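Side-chain contact in vinylacetyl-CoA Delta-isomerase (Nitrosopumilus maritimus SCM1, PDB 6VJR), which probably interconverts 4-hydroxybutyryl-CoA and crotonyl-CoA and isomerises vinylacetyl-CoA, using bound FAD and a [4Fe-4S] cluster: residues L281-T286 with R455-R460. Numbering follows the deposited sequence.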
ATOM      1  N   LEU A 281       4.641  32.863   9.841  1.00 15.51           N
ATOM      2  CA  LEU A 281       5.402  32.214  10.893  1.00 15.57           C
ATOM      3  C   LEU A 281       5.050  30.730  10.910  1.00 14.40           C
ATOM      4  O   LEU A 281       5.927  29.890  11.044  1.00 16.02           O
ATOM      5  CB  LEU A 281       5.144  32.850  12.249  1.00 17.34           C
ATOM      6  CG  LEU A 281       5.876  32.191  13.414  1.00 17.89           C
ATOM      7  CD1 LEU A 281       7.382  32.248  13.186  1.00 20.69           C
ATOM      8  CD2 LEU A 281       5.456  32.909  14.692  1.00 19.56           C
ATOM      9  N   VAL A 282       3.762  30.400  10.871  1.00 14.57           N
ATOM     10  CA  VAL A 282       3.382  28.979  10.890  1.00 15.68           C
ATOM     11  C   VAL A 282       3.953  28.214   9.690  1.00 13.62           C
ATOM     12  O   VAL A 282       4.453  27.096   9.814  1.00 14.18           O
ATOM     13  CB  VAL A 282       1.863  28.856  10.948  1.00 17.13           C
ATOM     14  CG1 VAL A 282       1.387  27.428  10.814  1.00 18.65           C
ATOM     15  CG2 VAL A 282       1.270  29.474  12.208  1.00 18.02           C
ATOM     16  N   GLU A 283       3.835  28.825   8.504  1.00 13.88           N
ATOM     17  CA  GLU A 283       4.359  28.246   7.275  1.00 14.83           C
ATOM     18  C   GLU A 283       5.844  27.950   7.393  1.00 13.86           C
ATOM     19  O   GLU A 283       6.302  26.877   7.030  1.00 14.21           O
ATOM     20  CB  GLU A 283       4.101  29.155   6.082  1.00 18.56           C
ATOM     21  CG  GLU A 283       4.565  28.582   4.753  1.00 23.06           C
ATOM     22  CD  GLU A 283       4.037  29.355   3.541  1.00 31.95           C
ATOM     23  OE1 GLU A 283       3.715  28.757   2.501  1.00 40.45           O
ATOM     24  OE2 GLU A 283       3.874  30.572   3.639  1.00 42.56           O
ATOM     25  N   ARG A 284       6.612  28.937   7.855  1.00 13.91           N
ATOM     26  CA  ARG A 284       8.036  28.729   7.928  1.00 14.43           C
ATOM     27  C   ARG A 284       8.482  27.792   9.037  1.00 12.58           C
ATOM     28  O   ARG A 284       9.386  26.986   8.819  1.00 13.88           O
ATOM     29  CB  ARG A 284       8.727  30.083   7.963  1.00 15.68           C
ATOM     30  CG  ARG A 284       8.470  30.909   6.716  1.00 17.16           C
ATOM     31  CD  ARG A 284       9.300  32.144   6.678  1.00 18.60           C
ATOM     32  NE  ARG A 284       8.920  32.896   5.488  1.00 19.47           N
ATOM     33  CZ  ARG A 284       9.311  34.106   5.211  1.00 20.03           C
ATOM     34  NH1 ARG A 284      10.173  34.693   5.999  1.00 20.15           N
ATOM     35  NH2 ARG A 284       8.856  34.707   4.131  1.00 23.07           N
ATOM     36  N   PHE A 285       7.839  27.855  10.200  1.00 12.92           N
ATOM     37  CA  PHE A 285       8.124  26.918  11.269  1.00 11.86           C
ATOM     38  C   PHE A 285       7.872  25.491  10.797  1.00 11.88           C
ATOM     39  O   PHE A 285       8.731  24.594  10.947  1.00 12.86           O
ATOM     40  CB  PHE A 285       7.312  27.209  12.519  1.00 13.07           C
ATOM     41  CG  PHE A 285       7.415  26.091  13.524  1.00 14.57           C
ATOM     42  CD1 PHE A 285       8.588  25.875  14.217  1.00 15.83           C
ATOM     43  CD2 PHE A 285       6.415  25.132  13.585  1.00 17.79           C
ATOM     44  CE1 PHE A 285       8.686  24.847  15.120  1.00 17.31           C
ATOM     45  CE2 PHE A 285       6.518  24.064  14.462  1.00 20.48           C
ATOM     46  CZ  PHE A 285       7.660  23.901  15.212  1.00 19.12           C
ATOM     47  N   THR A 286       6.688  25.287  10.226  1.00 12.68           N
ATOM     48  CA  THR A 286       6.344  23.965   9.732  1.00 13.61           C
ATOM     49  C   THR A 286       7.236  23.526   8.573  1.00 12.99           C
ATOM     50  O   THR A 286       7.507  22.330   8.432  1.00 13.44           O
ATOM     51  CB  THR A 286       4.856  23.784   9.414  1.00 14.37           C
ATOM     52  OG1 THR A 286       4.444  24.685   8.383  1.00 15.26           O
ATOM     53  CG2 THR A 286       4.012  23.924  10.667  1.00 14.40           C
ATOM     54  N   ARG A 455      -1.165  17.870   2.957  1.00 12.24           N
ATOM     55  CA  ARG A 455      -1.854  17.786   1.688  1.00 12.89           C
ATOM     56  C   ARG A 455      -2.289  19.158   1.197  1.00 12.82           C
ATOM     57  O   ARG A 455      -2.130  19.469   0.018  1.00 14.41           O
ATOM     58  CB  ARG A 455      -2.976  16.763   1.784  1.00 13.02           C
ATOM     59  CG  ARG A 455      -2.466  15.370   2.158  1.00 12.19           C
ATOM     60  CD  ARG A 455      -3.579  14.308   2.075  1.00 13.36           C
ATOM     61  NE  ARG A 455      -3.800  13.845   0.705  1.00 13.57           N
ATOM     62  CZ  ARG A 455      -3.101  12.919   0.044  1.00 13.59           C
ATOM     63  NH1 ARG A 455      -2.015  12.401   0.591  1.00 12.82           N
ATOM     64  NH2 ARG A 455      -3.503  12.554  -1.159  1.00 14.59           N
ATOM     65  N   ILE A 456      -2.790  19.994   2.106  1.00 13.30           N
ATOM     66  CA  ILE A 456      -3.189  21.336   1.722  1.00 14.86           C
ATOM     67  C   ILE A 456      -1.964  22.147   1.266  1.00 13.37           C
ATOM     68  O   ILE A 456      -2.034  22.875   0.270  1.00 14.45           O
ATOM     69  CB  ILE A 456      -3.944  22.017   2.872  1.00 17.01           C
ATOM     70  CG1 ILE A 456      -5.270  21.307   3.152  1.00 18.38           C
ATOM     71  CG2 ILE A 456      -4.141  23.504   2.596  1.00 19.09           C
ATOM     72  CD1 ILE A 456      -5.909  21.702   4.462  1.00 22.81           C
ATOM     73  N   GLN A 457      -0.809  21.963   1.917  1.00 15.68           N
ATOM     74  CA  GLN A 457       0.367  22.728   1.528  1.00 14.80           C
ATOM     75  C   GLN A 457       0.965  22.212   0.209  1.00 15.21           C
ATOM     76  O   GLN A 457       1.484  22.999  -0.582  1.00 16.51           O
ATOM     77  CB  GLN A 457       1.410  22.683   2.638  1.00 17.22           C
ATOM     78  CG  GLN A 457       2.580  23.613   2.446  1.00 21.70           C
ATOM     79  CD  GLN A 457       2.272  25.096   2.540  1.00 24.14           C
ATOM     80  OE1 GLN A 457       1.119  25.562   2.755  1.00 23.14           O
ATOM     81  NE2 GLN A 457       3.372  25.836   2.349  1.00 26.82           N
ATOM     82  N   ILE A 458       0.882  20.897  -0.054  1.00 14.17           N
ATOM     83  CA  ILE A 458       1.268  20.380  -1.357  1.00 14.35           C
ATOM     84  C   ILE A 458       0.362  20.999  -2.422  1.00 13.89           C
ATOM     85  O   ILE A 458       0.832  21.435  -3.468  1.00 15.07           O
ATOM     86  CB  ILE A 458       1.230  18.862  -1.369  1.00 14.40           C
ATOM     87  CG1 ILE A 458       2.348  18.277  -0.454  1.00 14.32           C
ATOM     88  CG2 ILE A 458       1.342  18.347  -2.791  1.00 15.28           C
ATOM     89  CD1 ILE A 458       2.181  16.784  -0.162  1.00 16.25           C
ATOM     90  N   GLN A 459      -0.953  20.991  -2.185  1.00 13.83           N
ATOM     91  CA  GLN A 459      -1.921  21.571  -3.103  1.00 15.24           C
ATOM     92  C   GLN A 459      -1.568  23.002  -3.485  1.00 15.61           C
ATOM     93  O   GLN A 459      -1.675  23.347  -4.650  1.00 15.74           O
ATOM     94  CB  GLN A 459      -3.329  21.436  -2.542  1.00 16.84           C
ATOM     95  CG  GLN A 459      -4.441  21.898  -3.469  1.00 19.74           C
ATOM     96  CD  GLN A 459      -5.798  21.565  -2.892  1.00 23.99           C
ATOM     97  OE1 GLN A 459      -6.523  20.727  -3.407  1.00 32.89           O
ATOM     98  NE2 GLN A 459      -6.118  22.089  -1.746  1.00 27.38           N
ATOM     99  N   ARG A 460      -1.160  23.806  -2.495  1.00 15.26           N
ATOM    100  CA  ARG A 460      -0.822  25.191  -2.714  1.00 17.67           C
ATOM    101  C   ARG A 460       0.367  25.363  -3.659  1.00 16.95           C
ATOM    102  O   ARG A 460       0.475  26.414  -4.300  1.00 20.99           O
ATOM    103  CB  ARG A 460      -0.593  25.916  -1.384  1.00 19.78           C
ATOM    104  CG  ARG A 460      -1.895  26.136  -0.633  1.00 26.49           C
ATOM    105  CD  ARG A 460      -1.649  26.832   0.697  1.00 31.39           C
ATOM    106  NE  ARG A 460      -1.158  28.184   0.411  1.00 38.41           N
ATOM    107  CZ  ARG A 460      -0.037  28.776   0.829  1.00 45.35           C
ATOM    108  NH1 ARG A 460       0.167  30.044   0.505  1.00 49.86           N
ATOM    109  NH2 ARG A 460       0.871  28.129   1.550  1.00 49.89           N
TER
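Two donors from helix 451-461 converge on one carboxylate oxygen, OE1 of Glu283. Gln457 NE2 gives it the shorter bond, 2.9 Å from Glu283 OE1. That bond is nearly straight, with N-H...O at 165°; the oxygen accepts the N-H with its anti lone pair and lies in the plane of the amide. Arg460 NH2 comes 3.1 Å from Glu283 OE1, completing a salt bridge from above the carboxylate plane, although the oxygen itself sits at the edge of the guanidinium, close to that group's plane. Only one arginine nitrogen takes part, so this is a single-point ion pair and not the flat two-pronged kind, and the carboxylate and guanidinium planes are turned 47° apart.

Arg460 NH2 also reaches back one helical turn to Gln457, lying 2.8 Å from Gln457 OE1. Glutamate, amide and guanidinium therefore close a small triangle, with both ends of the amide in use and its rotation fixed. The glutamate chain stays extended, CG anti to the backbone N (chi1 -177°), which carries the acid toward the other helix, the CA atoms of Glu283 and Gln457 being 8.9 Å apart. Arg460 folds instead at chi3, bringing NH2 round to both acceptors. With an alanine at Glu283, Arg460 would lose this counter-charge and the Gln457 amide one of its acceptors, and both are likely to be held less firmly. Gln457 NE2 has a second acceptor in Asp359, the first residue of helix 359-369; Asp359 also packs against Glu283.

The arrangement is a surface helix-helix contact made by a salt bridge and side-chain hydrogen bonds, joining helices 278-292 and 451-461 of the HpaB C-terminal region, of the acyl-CoA dehydrogenase clan; helix 278-292 also supplies the iron ligand His289 further along.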